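Local coordinates for molybdate-binding protein MolA (Haemophilus influenzae, PDB 3PSH), which binds molybdate and tungstate, but not sulfate or phosphate, in the periplasm and serves the MolBC ABC transporter in low-affinity molybdate import, at residues V57-E62 against K317-S322; V88-Y93 against I107-I112; K182-Y187 against K295-Q300; N213-T218 against L231-A236. All blocks are in the same frame, centred on the assembly; numbering follows the deposited sequence.

Contact 1: V57-E62 against K317-S322; sequences VRLAPE and KFYRTS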
loop_
_atom_site.group_PDB
_atom_site.type_symbol
_atom_site.label_atom_id
_atom_site.label_comp_id
_atom_site.label_asym_id
_atom_site.label_seq_id
_atom_site.Cartn_x
_atom_site.Cartn_y
_atom_site.Cartn_z
ATOM N N VAL A 57 -12.935 7.793 -3.491
ATOM C CA VAL A 57 -13.590 9.091 -3.231
ATOM C C VAL A 57 -14.863 8.778 -2.402
ATOM O O VAL A 57 -15.357 9.637 -1.628
ATOM C CB VAL A 57 -13.877 9.797 -4.609
ATOM C CG1 VAL A 57 -15.025 9.050 -5.323
ATOM C CG2 VAL A 57 -14.176 11.323 -4.453
ATOM N N ARG A 58 -15.370 7.555 -2.449
ATOM C CA ARG A 58 -16.485 7.236 -1.607
ATOM C C ARG A 58 -16.165 7.348 -0.098
ATOM O O ARG A 58 -17.058 7.653 0.747
ATOM C CB ARG A 58 -17.075 5.853 -1.888
ATOM C CG ARG A 58 -18.365 5.616 -1.065
ATOM C CD ARG A 58 -18.951 4.225 -1.318
ATOM N NE ARG A 58 -18.116 3.251 -0.603
ATOM C CZ ARG A 58 -18.346 2.931 0.678
ATOM N NH1 ARG A 58 -19.318 3.516 1.371
ATOM N NH2 ARG A 58 -17.574 2.091 1.296
ATOM N N LEU A 59 -14.943 6.991 0.276
ATOM C CA LEU A 59 -14.502 6.903 1.663
ATOM C C LEU A 59 -14.002 8.299 2.101
ATOM O O LEU A 59 -13.963 8.622 3.298
ATOM C CB LEU A 59 -13.304 5.936 1.755
ATOM C CG LEU A 59 -13.612 4.468 1.242
ATOM C CD1 LEU A 59 -12.247 3.620 1.093
ATOM C CD2 LEU A 59 -14.638 3.702 2.049
ATOM N N ALA A 60 -13.568 9.093 1.144
ATOM C CA ALA A 60 -13.067 10.435 1.455
ATOM C C ALA A 60 -13.585 11.468 0.425
ATOM O O ALA A 60 -12.789 11.859 -0.462
ATOM C CB ALA A 60 -11.536 10.371 1.570
ATOM N N PRO A 61 -14.928 11.804 0.489
ATOM C CA PRO A 61 -15.444 12.679 -0.613
ATOM C C PRO A 61 -14.763 14.003 -0.649
ATOM O O PRO A 61 -14.776 14.697 -1.670
ATOM C CB PRO A 61 -16.906 12.940 -0.215
ATOM C CG PRO A 61 -17.244 12.068 0.877
ATOM C CD PRO A 61 -16.061 11.158 1.191
ATOM N N GLU A 62 -14.212 14.399 0.495
ATOM C CA GLU A 62 -13.502 15.706 0.561
ATOM C C GLU A 62 -12.257 15.784 -0.356
ATOM O O GLU A 62 -11.762 16.893 -0.684
ATOM C CB GLU A 62 -13.213 16.104 2.045
ATOM C CG GLU A 62 -12.226 15.166 2.770
ATOM C CD GLU A 62 -12.828 13.807 3.333
ATOM O OE1 GLU A 62 -13.943 13.401 2.916
ATOM O OE2 GLU A 62 -12.140 13.155 4.174
ATOM N N LYS A 317 -14.605 2.016 12.162
ATOM C CA LYS A 317 -13.601 2.662 13.025
ATOM C C LYS A 317 -12.677 3.646 12.291
ATOM O O LYS A 317 -12.610 4.859 12.661
ATOM C CB LYS A 317 -12.790 1.658 13.851
ATOM C CG LYS A 317 -11.602 2.278 14.529
ATOM C CD LYS A 317 -11.974 2.901 15.878
ATOM C CE LYS A 317 -10.735 3.587 16.487
ATOM N NZ LYS A 317 -11.334 4.487 17.649
ATOM N N PHE A 318 -12.137 3.211 11.117
ATOM C CA PHE A 318 -11.050 3.974 10.467
ATOM C C PHE A 318 -11.538 4.737 9.270
ATOM O O PHE A 318 -10.894 5.753 8.901
ATOM C CB PHE A 318 -9.896 2.972 10.122
ATOM C CG PHE A 318 -9.242 2.437 11.410
ATOM C CD1 PHE A 318 -8.635 3.315 12.292
ATOM C CD2 PHE A 318 -9.328 1.085 11.782
ATOM C CE1 PHE A 318 -8.106 2.887 13.501
ATOM C CE2 PHE A 318 -8.780 0.630 12.986
ATOM C CZ PHE A 318 -8.127 1.507 13.858
ATOM N N TYR A 319 -12.590 4.244 8.595
ATOM C CA TYR A 319 -13.119 5.028 7.469
ATOM C C TYR A 319 -14.427 5.711 7.772
ATOM O O TYR A 319 -14.918 6.399 6.919
ATOM C CB TYR A 319 -13.296 4.159 6.205
ATOM C CG TYR A 319 -11.992 3.668 5.577
ATOM C CD1 TYR A 319 -11.087 4.585 4.979
ATOM C CD2 TYR A 319 -11.675 2.280 5.566
ATOM C CE1 TYR A 319 -9.897 4.149 4.341
ATOM C CE2 TYR A 319 -10.498 1.829 4.860
ATOM C CZ TYR A 319 -9.602 2.759 4.340
ATOM O OH TYR A 319 -8.514 2.332 3.646
ATOM N N ARG A 320 -14.965 5.507 8.972
ATOM C CA ARG A 320 -16.212 6.155 9.488
ATOM C C ARG A 320 -17.422 5.876 8.531
ATOM O O ARG A 320 -18.407 6.688 8.361
ATOM C CB ARG A 320 -15.939 7.683 9.691
ATOM C CG ARG A 320 -14.758 7.996 10.526
ATOM C CD ARG A 320 -14.338 9.496 10.343
ATOM N NE ARG A 320 -13.664 9.598 9.027
ATOM C CZ ARG A 320 -12.384 9.228 8.749
ATOM N NH1 ARG A 320 -11.619 8.591 9.614
ATOM N NH2 ARG A 320 -11.943 9.396 7.515
ATOM N N THR A 321 -17.355 4.722 7.881
ATOM C CA THR A 321 -18.439 4.276 7.014
ATOM C C THR A 321 -18.429 2.735 6.911
ATOM O O THR A 321 -17.524 2.098 7.451
ATOM C CB THR A 321 -18.403 4.924 5.602
ATOM O OG1 THR A 321 -19.680 4.658 4.992
ATOM C CG2 THR A 321 -17.273 4.431 4.726
ATOM N N SER A 322 -19.471 2.167 6.342
ATOM C CA SER A 322 -19.422 0.727 6.003
ATOM C C SER A 322 -18.587 0.395 4.762
ATOM O O SER A 322 -18.318 1.270 3.908
ATOM C CB SER A 322 -20.844 0.164 5.854
ATOM O OG SER A 322 -21.427 0.782 4.747
HETATM O O HOH W 1 -15.975 8.185 5.208
HETATM O O HOH W 2 -12.872 10.621 5.142
#
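Leu59 and Arg58 meet Tyr319, Thr321 and Ser322 in a partly buried contact, apolar in the middle and polar around it, where the loop after helix 48-52 lies against the C-terminal end of helix 307-319 and the chain beyond. Leu59 CD1 sits over one face of the Tyr319 ring, offset toward the rim, in a CH-pi contact 4.1 Å from the ring centroid. The other methyl, Leu59 CD2, rests on Thr321 CG2 at 3.8 Å, so the leucine fork is divided between ring and methyl. In this two-lobed periplasmic binding protein the final helix thus packs back onto the first lobe: Tyr319 also touches helix 26-34, and its OH bonds to Asn30. Arg58 runs out with CG anti to the backbone N (chi1 -174°) and bends at chi3. Its NH2 then gives a nearly straight bond (171°) to Ser322 O at 2.8 Å, in the plane of both guanidinium and carbonyl. Two waters donate to Leu59 O; one also donates to Tyr319 O (2.7 Å from the water oxygen), while the other donates to Glu62 OE2 and accepts from Arg320 NH2. Arg320 NH2 also bonds to Val33 O, and Glu62 OE2 to Thr38.

Contact 2: V88-Y93 against I107-I112; sequences VFVTNY and IPVVAI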
loop_
_atom_site.group_PDB
_atom_site.type_symbol
_atom_site.label_atom_id
_atom_site.label_comp_id
_atom_site.label_asym_id
_atom_site.label_seq_id
_atom_site.Cartn_x
_atom_site.Cartn_y
_atom_site.Cartn_z
ATOM N N VAL A 88 4.807 19.231 3.545
ATOM C CA VAL A 88 4.571 18.356 2.357
ATOM C C VAL A 88 5.108 17.005 2.752
ATOM O O VAL A 88 6.308 16.892 3.135
ATOM C CB VAL A 88 5.322 18.859 1.127
ATOM C CG1 VAL A 88 5.076 18.008 -0.138
ATOM C CG2 VAL A 88 4.775 20.341 0.803
ATOM N N PHE A 89 4.245 16.010 2.607
ATOM C CA PHE A 89 4.686 14.611 2.685
ATOM C C PHE A 89 5.013 14.177 1.292
ATOM O O PHE A 89 4.254 14.442 0.404
ATOM C CB PHE A 89 3.551 13.697 3.165
ATOM C CG PHE A 89 3.227 13.874 4.627
ATOM C CD1 PHE A 89 3.814 13.008 5.611
ATOM C CD2 PHE A 89 2.321 14.857 5.012
ATOM C CE1 PHE A 89 3.478 13.209 7.018
ATOM C CE2 PHE A 89 1.978 15.015 6.388
ATOM C CZ PHE A 89 2.540 14.139 7.343
ATOM N N VAL A 90 6.189 13.563 1.159
ATOM C CA VAL A 90 6.584 13.013 -0.158
ATOM C C VAL A 90 6.851 11.522 0.017
ATOM O O VAL A 90 7.170 11.069 1.139
ATOM C CB VAL A 90 7.842 13.748 -0.760
ATOM C CG1 VAL A 90 7.457 15.266 -0.929
ATOM C CG2 VAL A 90 9.166 13.524 0.046
ATOM N N THR A 91 6.870 10.774 -1.103
ATOM C CA THR A 91 7.317 9.350 -1.063
ATOM C C THR A 91 8.859 9.292 -0.906
ATOM O O THR A 91 9.616 10.155 -1.378
ATOM C CB THR A 91 6.811 8.656 -2.315
ATOM O OG1 THR A 91 6.841 7.220 -2.145
ATOM C CG2 THR A 91 7.508 9.122 -3.578
ATOM N N ASN A 92 9.320 8.153 -0.355
ATOM C CA ASN A 92 10.699 7.982 -0.077
ATOM C C ASN A 92 11.610 8.075 -1.285
ATOM O O ASN A 92 12.720 8.492 -1.160
ATOM C CB ASN A 92 10.952 6.675 0.671
ATOM C CG ASN A 92 10.439 5.479 -0.115
ATOM O OD1 ASN A 92 9.206 5.364 -0.402
ATOM N ND2 ASN A 92 11.364 4.692 -0.591
ATOM N N TYR A 93 11.143 7.693 -2.475
ATOM C CA TYR A 93 12.005 7.747 -3.632
ATOM C C TYR A 93 11.818 9.055 -4.407
ATOM O O TYR A 93 12.281 9.176 -5.582
ATOM C CB TYR A 93 11.703 6.484 -4.507
ATOM C CG TYR A 93 10.296 6.413 -5.090
ATOM C CD1 TYR A 93 9.977 7.115 -6.282
ATOM C CD2 TYR A 93 9.320 5.608 -4.522
ATOM C CE1 TYR A 93 8.665 7.082 -6.824
ATOM C CE2 TYR A 93 8.007 5.583 -5.060
ATOM C CZ TYR A 93 7.700 6.278 -6.221
ATOM O OH TYR A 93 6.467 6.209 -6.786
ATOM N N ILE A 107 9.567 25.103 2.859
ATOM C CA ILE A 107 8.434 24.377 3.349
ATOM C C ILE A 107 9.022 23.018 3.840
ATOM O O ILE A 107 9.777 22.378 3.083
ATOM C CB ILE A 107 7.436 24.064 2.259
ATOM C CG1 ILE A 107 6.759 25.331 1.719
ATOM C CG2 ILE A 107 6.339 23.221 2.786
ATOM C CD1 ILE A 107 6.174 25.036 0.290
ATOM N N PRO A 108 8.697 22.605 5.073
ATOM C CA PRO A 108 9.253 21.325 5.626
ATOM C C PRO A 108 8.715 20.153 4.743
ATOM O O PRO A 108 7.571 20.158 4.295
ATOM C CB PRO A 108 8.642 21.242 7.073
ATOM C CG PRO A 108 8.153 22.661 7.310
ATOM C CD PRO A 108 7.791 23.264 6.024
ATOM N N VAL A 109 9.568 19.147 4.581
ATOM C CA VAL A 109 9.227 17.956 3.810
ATOM C C VAL A 109 9.425 16.700 4.699
ATOM O O VAL A 109 10.453 16.583 5.384
ATOM C CB VAL A 109 10.282 17.809 2.662
ATOM C CG1 VAL A 109 10.181 16.342 1.951
ATOM C CG2 VAL A 109 10.069 18.859 1.592
ATOM N N VAL A 110 8.452 15.791 4.647
ATOM C CA VAL A 110 8.520 14.598 5.457
ATOM C C VAL A 110 8.317 13.423 4.492
ATOM O O VAL A 110 7.275 13.331 3.826
ATOM C CB VAL A 110 7.371 14.525 6.458
ATOM C CG1 VAL A 110 7.377 13.151 7.291
ATOM C CG2 VAL A 110 7.514 15.664 7.446
ATOM N N ALA A 111 9.409 12.657 4.349
ATOM C CA ALA A 111 9.475 11.482 3.373
ATOM C C ALA A 111 8.966 10.228 4.071
ATOM O O ALA A 111 9.330 9.959 5.305
ATOM C CB ALA A 111 10.932 11.311 2.900
ATOM N N ILE A 112 8.060 9.528 3.401
ATOM C CA ILE A 112 7.478 8.338 4.015
ATOM C C ILE A 112 7.773 7.128 3.100
ATOM O O ILE A 112 7.529 7.152 1.916
ATOM C CB ILE A 112 5.970 8.504 4.152
ATOM C CG1 ILE A 112 5.612 9.600 5.191
ATOM C CG2 ILE A 112 5.279 7.098 4.580
ATOM C CD1 ILE A 112 5.976 9.358 6.706
#
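Val90 CG1 lies anti to the carbonyl carbon (chi1 -60°), which puts CG2 between the backbone N and C; Val109 CG1 stands anti to its own N (chi1 168°). These rotations bring Val90 CG2 and Val109 CG1 to 3.5 Å, a tight fit between side chains crossing at about a right angle, and Ala111 CB lies beside the same CG2 at 4.0 Å. Helix 96-103 packs on this face through Met98 and Ile102. On the other face Phe89 runs alongside both Val110 and Ile112: its CE1 meets Val110 CG1 at 3.9 Å, and Ile112 CG1 comes to the ring edge at CD1. Helix 132-151 packs against these residues. The backbones run parallel, bonded alternately from Val88 N to Pro108 O, Val110 N to Val88 O (2.8 Å), Val90 N to Val110 O and Ile112 N to Val90 O. A weak bond from Asn92 N to Ile112 O (3.1 Å, 125°) ends the pairing. Here Thr91 OG1 bonds to Gln25 and Asn92 OD1 to the hydroxyl of Tyr280, a molybdate-binding residue, making Asn92 a second-shell partner of the site. Strand 87-91, helix 96-103 and strand 109-112 form a beta-alpha-beta crossover of a Rossmann-like parallel sheet with strand order 2-1-3-4.

Contact 3: K182-Y187 against K295-Q300; sequences KRVRTY and KALYPQ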
loop_
_atom_site.group_PDB
_atom_site.type_symbol
_atom_site.label_atom_id
_atom_site.label_comp_id
_atom_site.label_asym_id
_atom_site.label_seq_id
_atom_site.Cartn_x
_atom_site.Cartn_y
_atom_site.Cartn_z
ATOM N N LYS A 182 4.011 -26.944 -1.024
ATOM C CA LYS A 182 2.533 -26.810 -1.063
ATOM C C LYS A 182 2.055 -25.400 -1.127
ATOM O O LYS A 182 0.920 -25.151 -1.541
ATOM C CB LYS A 182 1.854 -27.452 0.164
ATOM C CG LYS A 182 2.027 -29.059 0.332
ATOM C CD LYS A 182 1.417 -29.814 -0.859
ATOM C CE LYS A 182 1.229 -31.355 -0.523
ATOM N NZ LYS A 182 0.333 -31.528 0.667
ATOM N N ARG A 183 2.857 -24.472 -0.655
ATOM C CA ARG A 183 2.462 -23.051 -0.778
ATOM C C ARG A 183 1.964 -22.734 -2.166
ATOM O O ARG A 183 2.594 -23.101 -3.203
ATOM C CB ARG A 183 3.729 -22.259 -0.363
ATOM C CG ARG A 183 3.608 -20.867 -0.015
ATOM C CD ARG A 183 5.079 -20.408 0.447
ATOM N NE ARG A 183 5.295 -20.602 1.905
ATOM C CZ ARG A 183 4.671 -19.835 2.834
ATOM N NH1 ARG A 183 3.823 -18.858 2.446
ATOM N NH2 ARG A 183 4.819 -20.001 4.174
ATOM N N VAL A 184 0.884 -21.935 -2.226
ATOM C CA VAL A 184 0.116 -21.712 -3.502
ATOM C C VAL A 184 0.886 -20.702 -4.362
ATOM O O VAL A 184 1.226 -19.584 -3.859
ATOM C CB VAL A 184 -1.321 -21.185 -3.191
ATOM C CG1 VAL A 184 -1.996 -20.861 -4.564
ATOM C CG2 VAL A 184 -2.112 -22.189 -2.392
ATOM N N ARG A 185 1.278 -21.086 -5.590
ATOM C CA ARG A 185 2.031 -20.176 -6.522
ATOM C C ARG A 185 1.099 -19.181 -7.192
ATOM O O ARG A 185 0.226 -19.543 -7.980
ATOM C CB ARG A 185 2.763 -21.004 -7.554
ATOM C CG ARG A 185 3.909 -21.807 -6.806
ATOM C CD ARG A 185 4.713 -22.757 -7.729
ATOM N NE ARG A 185 5.157 -22.082 -8.968
ATOM C CZ ARG A 185 6.177 -21.227 -9.157
ATOM N NH1 ARG A 185 6.994 -20.799 -8.142
ATOM N NH2 ARG A 185 6.363 -20.798 -10.443
ATOM N N THR A 186 1.372 -17.870 -6.925
ATOM C CA THR A 186 0.427 -16.822 -7.180
ATOM C C THR A 186 1.113 -15.704 -7.927
ATOM O O THR A 186 2.336 -15.558 -7.729
ATOM C CB THR A 186 -0.131 -16.333 -5.809
ATOM O OG1 THR A 186 -0.686 -17.433 -5.039
ATOM C CG2 THR A 186 -1.184 -15.298 -5.954
ATOM N N TYR A 187 0.347 -14.980 -8.749
ATOM C CA TYR A 187 0.957 -13.942 -9.563
ATOM C C TYR A 187 0.078 -12.720 -9.470
ATOM O O TYR A 187 -1.143 -12.824 -9.633
ATOM C CB TYR A 187 0.958 -14.434 -11.022
ATOM C CG TYR A 187 1.503 -13.383 -12.002
ATOM C CD1 TYR A 187 2.908 -13.178 -12.128
ATOM C CD2 TYR A 187 0.636 -12.641 -12.818
ATOM C CE1 TYR A 187 3.418 -12.203 -13.036
ATOM C CE2 TYR A 187 1.179 -11.636 -13.743
ATOM C CZ TYR A 187 2.559 -11.479 -13.828
ATOM O OH TYR A 187 2.930 -10.477 -14.687
ATOM N N LYS A 295 -8.429 -16.995 3.561
ATOM C CA LYS A 295 -9.707 -17.688 3.527
ATOM C C LYS A 295 -10.041 -18.144 2.104
ATOM O O LYS A 295 -10.761 -19.154 1.894
ATOM C CB LYS A 295 -10.883 -16.799 4.040
ATOM C CG LYS A 295 -10.932 -16.420 5.420
ATOM C CD LYS A 295 -12.276 -15.626 5.787
ATOM C CE LYS A 295 -13.698 -16.291 5.465
ATOM N NZ LYS A 295 -14.089 -17.332 6.488
ATOM N N ALA A 296 -9.621 -17.344 1.116
ATOM C CA ALA A 296 -9.856 -17.674 -0.265
ATOM C C ALA A 296 -9.098 -18.966 -0.623
ATOM O O ALA A 296 -9.565 -19.773 -1.417
ATOM C CB ALA A 296 -9.440 -16.461 -1.203
ATOM N N LEU A 297 -7.894 -19.116 -0.109
ATOM C CA LEU A 297 -6.992 -20.182 -0.571
ATOM C C LEU A 297 -7.129 -21.396 0.409
ATOM O O LEU A 297 -6.857 -22.530 -0.061
ATOM C CB LEU A 297 -5.506 -19.769 -0.506
ATOM C CG LEU A 297 -5.143 -18.558 -1.383
ATOM C CD1 LEU A 297 -3.619 -18.290 -1.169
ATOM C CD2 LEU A 297 -5.528 -18.793 -2.866
ATOM N N TYR A 298 -7.489 -21.150 1.704
ATOM C CA TYR A 298 -7.697 -22.261 2.670
ATOM C C TYR A 298 -8.995 -22.107 3.335
ATOM O O TYR A 298 -9.058 -22.003 4.556
ATOM C CB TYR A 298 -6.583 -22.301 3.722
ATOM C CG TYR A 298 -5.162 -22.398 3.112
ATOM C CD1 TYR A 298 -4.509 -23.655 2.971
ATOM C CD2 TYR A 298 -4.507 -21.240 2.624
ATOM C CE1 TYR A 298 -3.211 -23.698 2.397
ATOM C CE2 TYR A 298 -3.226 -21.311 2.084
ATOM C CZ TYR A 298 -2.587 -22.577 1.932
ATOM O OH TYR A 298 -1.337 -22.798 1.362
ATOM N N PRO A 299 -10.114 -22.161 2.536
ATOM C CA PRO A 299 -11.436 -21.879 3.193
ATOM C C PRO A 299 -11.761 -22.826 4.387
ATOM O O PRO A 299 -12.356 -22.389 5.365
ATOM C CB PRO A 299 -12.422 -22.096 2.086
ATOM C CG PRO A 299 -11.663 -23.056 1.021
ATOM C CD PRO A 299 -10.240 -22.462 1.099
ATOM N N GLN A 300 -11.298 -24.081 4.313
ATOM C CA GLN A 300 -11.681 -25.059 5.346
ATOM C C GLN A 300 -10.915 -24.850 6.612
ATOM O O GLN A 300 -11.159 -25.572 7.582
ATOM C CB GLN A 300 -11.392 -26.472 4.795
ATOM C CG GLN A 300 -12.270 -26.804 3.538
ATOM C CD GLN A 300 -13.702 -26.225 3.675
ATOM O OE1 GLN A 300 -14.347 -26.261 4.765
ATOM N NE2 GLN A 300 -14.200 -25.603 2.542
HETATM O O HOH W 3 -1.373 -25.191 0.153
#
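Val184, at the start of strand 184-188, is touched by Leu297 and Tyr298 from the end of helix 283-297. The closer-packed part is modest and centres on one valine: Val184 CB meets Leu297 CD1 at 4.2 Å, and Val184 CG2 approaches the Tyr298 hydroxyl tip to tip, 3.9 Å from OH. Tyr298 is the first residue to leave the helical conformation. Its CG lies anti to the carbonyl carbon (chi1 -56°), and from there the ring extends across to the strand, meeting the valine methyl obliquely. Leu297 also touches Ala211 of strand 211-213, which extends the apolar patch to the next strand of the sheet.

The looser side is polar and wet. Lys182 O and Tyr298 OH stand 4.4 Å apart, and a water closes the gap by donating to both, with its oxygen 2.9 Å from Lys182 O and 2.7 Å from Tyr298 OH. The same hydroxyl bonds to Gly210 O, next to strand 211-213. Since a carbonyl can only accept, the tyrosine gives its proton to Gly210 and takes one from the water, using both of its hydrogen-bonding roles. Between these segments, then, the polar link is indirect: the hydroxyl reaches Lys182 through water.

Contact 4: N213-T218 against L231-A236; sequences NVAAAT and LEWNPA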
loop_
_atom_site.group_PDB
_atom_site.type_symbol
_atom_site.label_atom_id
_atom_site.label_comp_id
_atom_site.label_asym_id
_atom_site.label_seq_id
_atom_site.Cartn_x
_atom_site.Cartn_y
_atom_site.Cartn_z
ATOM N N ASN A 213 4.847 -15.539 -4.186
ATOM C CA ASN A 213 4.837 -14.672 -5.352
ATOM C C ASN A 213 5.779 -15.271 -6.402
ATOM O O ASN A 213 7.017 -15.128 -6.240
ATOM C CB ASN A 213 5.283 -13.214 -4.946
ATOM C CG ASN A 213 5.373 -12.304 -6.133
ATOM O OD1 ASN A 213 5.108 -12.701 -7.259
ATOM N ND2 ASN A 213 5.651 -11.002 -5.886
ATOM N N VAL A 214 5.245 -15.876 -7.502
ATOM C CA VAL A 214 6.143 -16.556 -8.474
ATOM C C VAL A 214 7.239 -15.649 -9.085
ATOM O O VAL A 214 8.312 -16.156 -9.428
ATOM C CB VAL A 214 5.326 -17.229 -9.597
ATOM C CG1 VAL A 214 4.297 -18.105 -8.946
ATOM C CG2 VAL A 214 4.586 -16.198 -10.439
ATOM N N ALA A 215 6.972 -14.340 -9.163
ATOM C CA ALA A 215 7.894 -13.361 -9.830
ATOM C C ALA A 215 9.072 -12.982 -8.908
ATOM O O ALA A 215 10.096 -12.480 -9.419
ATOM C CB ALA A 215 7.167 -12.124 -10.152
ATOM N N ALA A 216 8.953 -13.204 -7.593
ATOM C CA ALA A 216 9.878 -12.565 -6.631
ATOM C C ALA A 216 11.310 -13.105 -6.583
ATOM O O ALA A 216 12.234 -12.447 -6.028
ATOM C CB ALA A 216 9.283 -12.625 -5.267
ATOM N N ALA A 217 11.513 -14.327 -7.064
ATOM C CA ALA A 217 12.866 -14.881 -7.218
ATOM C C ALA A 217 13.753 -14.286 -8.327
ATOM O O ALA A 217 15.011 -14.462 -8.267
ATOM C CB ALA A 217 12.762 -16.366 -7.424
ATOM N N THR A 218 13.143 -13.689 -9.364
ATOM C CA THR A 218 13.841 -13.305 -10.624
ATOM C C THR A 218 13.611 -11.802 -11.001
ATOM O O THR A 218 14.410 -11.213 -11.715
ATOM C CB THR A 218 13.586 -14.280 -11.871
ATOM O OG1 THR A 218 12.245 -14.157 -12.349
ATOM C CG2 THR A 218 13.853 -15.792 -11.579
ATOM N N LEU A 231 4.121 -17.278 -18.634
ATOM C CA LEU A 231 3.823 -18.671 -19.089
ATOM C C LEU A 231 4.796 -19.661 -18.458
ATOM O O LEU A 231 4.385 -20.747 -18.029
ATOM C CB LEU A 231 3.981 -18.728 -20.586
ATOM C CG LEU A 231 3.012 -17.942 -21.484
ATOM C CD1 LEU A 231 3.425 -18.031 -23.006
ATOM C CD2 LEU A 231 1.570 -18.398 -21.282
ATOM N N GLU A 232 6.062 -19.267 -18.389
ATOM C CA GLU A 232 7.132 -20.039 -17.681
ATOM C C GLU A 232 6.830 -20.248 -16.173
ATOM O O GLU A 232 6.969 -21.342 -15.618
ATOM C CB GLU A 232 8.536 -19.459 -17.951
ATOM C CG GLU A 232 8.996 -19.829 -19.399
ATOM C CD GLU A 232 10.276 -19.107 -19.907
ATOM O OE1 GLU A 232 11.193 -18.820 -19.114
ATOM O OE2 GLU A 232 10.394 -18.849 -21.143
ATOM N N TRP A 233 6.357 -19.186 -15.514
ATOM C CA TRP A 233 6.035 -19.229 -14.104
ATOM C C TRP A 233 4.783 -20.062 -13.891
ATOM O O TRP A 233 4.695 -20.787 -12.918
ATOM C CB TRP A 233 5.810 -17.789 -13.478
ATOM C CG TRP A 233 7.089 -17.020 -13.352
ATOM C CD1 TRP A 233 8.345 -17.517 -13.059
ATOM C CD2 TRP A 233 7.228 -15.600 -13.486
ATOM N NE1 TRP A 233 9.251 -16.481 -13.016
ATOM C CE2 TRP A 233 8.609 -15.312 -13.326
ATOM C CE3 TRP A 233 6.338 -14.555 -13.812
ATOM C CZ2 TRP A 233 9.126 -13.982 -13.451
ATOM C CZ3 TRP A 233 6.872 -13.212 -13.916
ATOM C CH2 TRP A 233 8.246 -12.981 -13.763
ATOM N N ASN A 234 3.868 -19.965 -14.847
ATOM C CA ASN A 234 2.672 -20.789 -14.791
ATOM C C ASN A 234 1.941 -20.773 -13.394
ATOM O O ASN A 234 1.777 -21.786 -12.687
ATOM C CB ASN A 234 2.948 -22.264 -15.284
ATOM C CG ASN A 234 1.637 -22.952 -15.541
ATOM O OD1 ASN A 234 0.693 -22.281 -15.993
ATOM N ND2 ASN A 234 1.546 -24.262 -15.244
ATOM N N PRO A 235 1.527 -19.588 -12.938
ATOM C CA PRO A 235 0.989 -19.519 -11.616
ATOM C C PRO A 235 -0.325 -20.247 -11.524
ATOM O O PRO A 235 -1.107 -20.252 -12.520
ATOM C CB PRO A 235 0.678 -18.017 -11.431
ATOM C CG PRO A 235 0.601 -17.437 -12.953
ATOM C CD PRO A 235 1.698 -18.246 -13.574
ATOM N N ALA A 236 -0.581 -20.808 -10.314
ATOM C CA ALA A 236 -1.868 -21.484 -10.006
ATOM C C ALA A 236 -3.053 -20.521 -9.829
ATOM O O ALA A 236 -4.246 -20.809 -10.128
ATOM C CB ALA A 236 -1.728 -22.334 -8.702
#
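Trp233, the last residue of helix 227-233, meets Val214, Ala215 and Thr218 of the loop after strand 211-213. Its CG lies anti to the carbonyl carbon (chi1 -72°), and the indole extends from there along the turn, one face toward Val214 and Ala215. Val214 CG2 packs against the root of the side chain, 3.6 Å from Trp233 CB. Farther out, Ala215 CA stands over the six-membered ring, 3.9 Å from its centroid and 12° off the normal, a CH-pi contact, while Ala215 CB lies 3.9 Å from Trp233 CH2. Val214 O lies over the same face, toward the pyrrole side. Thr218 approaches the edge instead: its OG1 is in the indole plane, 3.3 Å from Trp233 CZ2.

Next comes Asn234, whose positive phi turns the chain out of the helix; its OD1 bonds to Gln261 N. That turn leads to Pro235, whose CB makes a looser contact with Val214 CG1 at 4.4 Å. The two valine methyls thus go to different partners, and Tyr187 of strand 184-188 touches all three residues.

Within the loop, Asn213 OD1 accepts from Ala215 N at 3.1 Å, and Ala216 N bonds to Asn213 O. Asn213 ND2 also reaches the carbonyl of Tyr196, a molybdate-binding residue. The arrangement is an Asx turn combined with a type I beta turn, closing the end of an edge strand in the second Rossmann-like lobe.

How the contacts relate
Contact 2 lies in the parallel sheet of the first lobe, contacts 3 and 4 at that of the second, and the two sheets have the same 2-1-3-4 strand order. Contact 2 closes along the chain before contact 3 opens; contact 4 falls within the span of contact 3, and contact 1 encloses them all. Contacts 2 and 4 are on opposite sides of the chain's centre, their own centres about 34 Å apart. Contacts 3 and 4, about 15 Å between centres, touch directly: Thr186 O probably bonds to Val214 N, and Arg185 NH2 to Trp233 O. After helix 283-297 of contact 3, helix 307-319 returns to the first lobe at contact 1, so the last helix packs where the chain began.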